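PDB 4AY7: Methylcobalamin\: coenzyme M methyltransferase from Methanosarcina mazei, which probably transfers the methyl group of a methylated corrinoid to coenzyme M, a zinc-dependent step in methane formation from methylated substrates. Local coordinates for residues 66-80 / 140-153. Residues are numbered along the deposited sequence; the frame is centred on the assembly and turned at random.
Sequences ALANHELSGLEAVRL and IREKVGPDVPIVGG
L67 wedges its two methyl groups unusually tightly against helix 130-144: CD1 lies 3.2 Å from V144 CG1, and CD2 is equally close to I140 CG1. This packing joins helix 59-71 and strand 78-80 to helix 130-144 and strand 150-155 of the TIM barrel; helix segments 66-71 and 140-144 run roughly parallel, at 32°, while the two strands pair in parallel inside them. I140 fills the space between helices and sheet; its CD1 meets V78 CG1 tip to tip and L80 CD1 at 3.6 Å. L80 can reach it because CG sits between the backbone N and the carbonyl carbon (chi1 72°). At the outer, exposed end, K143 NZ approaches E71 OE1 on the syn side at 3.1 Å, tilted out of the carboxylate plane, in a salt bridge. The H70 ring donates from ND1 to L75 O, in its plane, at 2.8 Å, while V148 CG1 makes an off-centre CH-pi contact. With an alanine here, L75 O would probably lose this donor and a gap would open beside V148. On the other face of the sheet, R79 NE is hydrogen-bonded to V36 O and its side chain lies near Q38, which binds coenzyme M, consistent with an active-site position. G153 has no side chain, and its CA lies over one face of the guanidinium, 3.7 Å from R79 NH2; G153 N donates almost straight (173°) to L80 O.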
# COMPACT_ATOMS: atom_id res chain seq x y z
N ALA A 66 4.92 3.00 -13.96
CA ALA A 66 3.60 3.15 -13.29
C ALA A 66 2.47 3.38 -14.27
O ALA A 66 1.33 2.81 -14.19
CB ALA A 66 3.62 4.34 -12.33
N LEU A 67 2.78 4.24 -15.22
CA LEU A 67 1.81 4.62 -16.19
C LEU A 67 1.49 3.42 -17.06
O LEU A 67 0.37 3.30 -17.55
CB LEU A 67 2.29 5.77 -17.07
CG LEU A 67 2.24 7.16 -16.44
CD1 LEU A 67 0.91 7.91 -16.66
CD2 LEU A 67 2.43 7.02 -14.95
N ALA A 68 2.48 2.54 -17.26
CA ALA A 68 2.34 1.40 -18.14
C ALA A 68 1.31 0.44 -17.60
O ALA A 68 0.56 -0.12 -18.42
CB ALA A 68 3.71 0.72 -18.41
N ASN A 69 1.24 0.26 -16.27
CA ASN A 69 0.23 -0.61 -15.67
C ASN A 69 -1.04 0.19 -15.32
O ASN A 69 -1.76 -0.13 -14.31
CB ASN A 69 0.74 -1.37 -14.40
CG ASN A 69 -0.12 -2.61 -14.09
OD1 ASN A 69 -1.17 -2.80 -14.73
ND2 ASN A 69 0.33 -3.48 -13.17
N HIS A 70 -1.24 1.26 -16.09
CA HIS A 70 -2.47 2.01 -16.14
C HIS A 70 -2.93 2.01 -17.58
O HIS A 70 -4.05 1.64 -17.90
CB HIS A 70 -2.25 3.43 -15.62
CG HIS A 70 -3.36 4.36 -15.96
ND1 HIS A 70 -4.63 4.12 -15.56
CD2 HIS A 70 -3.38 5.52 -16.71
CE1 HIS A 70 -5.44 5.09 -16.05
NE2 HIS A 70 -4.68 5.96 -16.74
N GLU A 71 -2.05 2.44 -18.45
CA GLU A 71 -2.39 2.60 -19.85
C GLU A 71 -2.54 1.25 -20.61
O GLU A 71 -3.43 1.13 -21.42
CB GLU A 71 -1.45 3.65 -20.50
CG GLU A 71 -1.77 5.04 -19.91
CD GLU A 71 -0.97 6.23 -20.49
OE1 GLU A 71 -0.22 6.05 -21.47
OE2 GLU A 71 -1.12 7.37 -19.94
N LEU A 72 -1.74 0.24 -20.28
CA LEU A 72 -1.87 -1.07 -20.90
C LEU A 72 -2.81 -2.04 -20.16
O LEU A 72 -3.36 -2.99 -20.77
CB LEU A 72 -0.47 -1.69 -21.09
CG LEU A 72 0.35 -0.98 -22.17
CD1 LEU A 72 1.80 -1.39 -22.11
CD2 LEU A 72 -0.26 -1.29 -23.54
N SER A 73 -3.03 -1.86 -18.84
CA SER A 73 -3.80 -2.84 -18.09
C SER A 73 -5.28 -2.46 -17.90
O SER A 73 -6.11 -3.33 -17.71
CB SER A 73 -3.22 -3.07 -16.71
OG SER A 73 -3.30 -1.84 -15.97
N GLY A 74 -5.55 -1.16 -17.89
CA GLY A 74 -6.82 -0.61 -17.64
C GLY A 74 -7.14 -0.44 -16.15
O GLY A 74 -8.28 -0.06 -15.82
N LEU A 75 -6.18 -0.66 -15.25
CA LEU A 75 -6.38 -0.33 -13.82
C LEU A 75 -6.65 1.15 -13.75
O LEU A 75 -6.04 1.95 -14.49
CB LEU A 75 -5.23 -0.72 -12.96
CG LEU A 75 -4.91 -2.22 -12.88
CD1 LEU A 75 -3.66 -2.36 -12.04
CD2 LEU A 75 -6.12 -3.01 -12.34
N GLU A 76 -7.62 1.49 -12.91
CA GLU A 76 -8.18 2.83 -12.88
C GLU A 76 -7.53 3.73 -11.87
O GLU A 76 -8.16 4.62 -11.35
CB GLU A 76 -9.68 2.70 -12.67
CG GLU A 76 -10.32 2.02 -13.88
CD GLU A 76 -11.82 1.73 -13.76
OE1 GLU A 76 -12.39 1.58 -12.65
OE2 GLU A 76 -12.46 1.70 -14.85
N ALA A 77 -6.21 3.58 -11.68
CA ALA A 77 -5.42 4.49 -10.83
C ALA A 77 -3.97 4.28 -11.23
O ALA A 77 -3.66 3.31 -11.91
CB ALA A 77 -5.59 4.17 -9.36
N VAL A 78 -3.10 5.19 -10.85
CA VAL A 78 -1.65 4.97 -11.04
C VAL A 78 -1.06 4.90 -9.67
O VAL A 78 -1.25 5.85 -8.89
CB VAL A 78 -0.98 6.11 -11.81
CG1 VAL A 78 0.55 5.84 -11.99
CG2 VAL A 78 -1.62 6.27 -13.19
N ARG A 79 -0.32 3.84 -9.36
CA ARG A 79 0.21 3.57 -8.02
C ARG A 79 1.77 3.55 -8.14
O ARG A 79 2.34 2.90 -9.01
CB ARG A 79 -0.21 2.21 -7.56
CG ARG A 79 -0.23 1.97 -6.06
CD ARG A 79 1.04 1.58 -5.50
NE ARG A 79 1.03 1.04 -4.14
CZ ARG A 79 2.16 0.66 -3.59
NH1 ARG A 79 3.31 0.73 -4.26
NH2 ARG A 79 2.19 0.15 -2.37
N LEU A 80 2.39 4.21 -7.19
CA LEU A 80 3.85 4.23 -7.03
C LEU A 80 4.23 4.38 -5.58
O LEU A 80 3.41 4.83 -4.77
CB LEU A 80 4.45 5.36 -7.87
CG LEU A 80 4.28 6.80 -7.46
CD1 LEU A 80 5.22 7.66 -8.29
CD2 LEU A 80 2.86 7.33 -7.69
N ILE A 140 3.75 11.89 -13.40
CA ILE A 140 2.46 11.14 -13.61
C ILE A 140 1.25 12.11 -13.75
O ILE A 140 0.57 12.09 -14.76
CB ILE A 140 2.19 10.14 -12.48
CG1 ILE A 140 3.26 9.04 -12.57
CG2 ILE A 140 0.72 9.62 -12.50
CD1 ILE A 140 3.34 8.17 -11.31
N ARG A 141 1.10 13.03 -12.80
CA ARG A 141 0.06 14.04 -12.87
C ARG A 141 0.07 14.81 -14.17
O ARG A 141 -0.96 15.01 -14.80
CB ARG A 141 0.13 15.03 -11.72
CG ARG A 141 -0.96 16.09 -11.80
CD ARG A 141 -2.40 15.52 -11.71
NE ARG A 141 -2.66 14.89 -10.42
CZ ARG A 141 -3.50 13.85 -10.21
NH1 ARG A 141 -4.12 13.24 -11.23
NH2 ARG A 141 -3.70 13.37 -8.97
N GLU A 142 1.24 15.23 -14.62
CA GLU A 142 1.28 16.01 -15.82
C GLU A 142 0.82 15.19 -17.00
O GLU A 142 0.23 15.74 -17.90
CB GLU A 142 2.71 16.57 -16.07
CG GLU A 142 2.77 17.45 -17.30
CD GLU A 142 4.04 18.30 -17.37
OE1 GLU A 142 5.08 17.99 -16.68
OE2 GLU A 142 3.99 19.28 -18.16
N LYS A 143 1.13 13.91 -17.02
CA LYS A 143 0.78 13.07 -18.17
C LYS A 143 -0.69 12.66 -18.18
O LYS A 143 -1.32 12.65 -19.23
CB LYS A 143 1.58 11.79 -18.24
CG LYS A 143 1.73 11.36 -19.69
CD LYS A 143 1.30 9.93 -19.94
CE LYS A 143 1.46 9.60 -21.44
NZ LYS A 143 1.98 8.19 -21.52
N VAL A 144 -1.20 12.22 -17.05
CA VAL A 144 -2.59 11.75 -17.01
C VAL A 144 -3.64 12.83 -16.74
O VAL A 144 -4.85 12.61 -17.00
CB VAL A 144 -2.77 10.66 -15.96
CG1 VAL A 144 -1.83 9.52 -16.25
CG2 VAL A 144 -2.63 11.21 -14.51
N GLY A 145 -3.23 13.99 -16.23
CA GLY A 145 -4.19 15.04 -15.98
C GLY A 145 -4.99 14.83 -14.69
O GLY A 145 -4.68 13.92 -13.85
N PRO A 146 -5.98 15.70 -14.48
CA PRO A 146 -6.59 15.81 -13.19
C PRO A 146 -7.60 14.70 -12.90
O PRO A 146 -7.93 14.51 -11.73
CB PRO A 146 -7.29 17.18 -13.23
CG PRO A 146 -7.58 17.41 -14.68
CD PRO A 146 -6.49 16.71 -15.44
N ASP A 147 -8.03 13.96 -13.92
CA ASP A 147 -9.14 13.01 -13.74
C ASP A 147 -8.81 11.54 -13.44
O ASP A 147 -9.74 10.73 -13.29
CB ASP A 147 -10.05 13.08 -14.95
CG ASP A 147 -10.69 14.47 -15.11
OD1 ASP A 147 -10.83 15.27 -14.13
OD2 ASP A 147 -11.12 14.75 -16.25
N VAL A 148 -7.53 11.21 -13.36
CA VAL A 148 -7.05 9.91 -12.96
C VAL A 148 -6.44 10.03 -11.60
O VAL A 148 -5.61 10.94 -11.38
CB VAL A 148 -6.01 9.43 -13.94
CG1 VAL A 148 -5.46 8.07 -13.53
CG2 VAL A 148 -6.62 9.35 -15.31
N PRO A 149 -6.78 9.13 -10.69
CA PRO A 149 -6.23 9.23 -9.35
C PRO A 149 -4.80 8.64 -9.25
O PRO A 149 -4.50 7.67 -9.91
CB PRO A 149 -7.21 8.41 -8.53
CG PRO A 149 -7.65 7.32 -9.43
CD PRO A 149 -7.69 7.96 -10.82
N ILE A 150 -3.98 9.18 -8.37
CA ILE A 150 -2.63 8.76 -8.10
C ILE A 150 -2.63 8.27 -6.70
O ILE A 150 -3.04 8.98 -5.80
CB ILE A 150 -1.59 9.89 -8.25
CG1 ILE A 150 -1.63 10.45 -9.66
CG2 ILE A 150 -0.18 9.40 -7.86
CD1 ILE A 150 -0.67 11.60 -9.87
N VAL A 151 -2.29 7.00 -6.55
CA VAL A 151 -2.12 6.38 -5.25
C VAL A 151 -0.61 6.32 -4.84
O VAL A 151 0.21 5.75 -5.53
CB VAL A 151 -2.65 4.96 -5.30
CG1 VAL A 151 -2.49 4.37 -3.91
CG2 VAL A 151 -4.14 4.94 -5.73
N GLY A 152 -0.29 6.97 -3.74
CA GLY A 152 0.99 6.92 -3.15
C GLY A 152 1.09 5.82 -2.13
O GLY A 152 0.47 5.88 -1.10
N GLY A 153 1.98 4.88 -2.38
CA GLY A 153 2.24 3.78 -1.49
C GLY A 153 3.43 4.00 -0.62
O GLY A 153 4.43 4.65 -1.05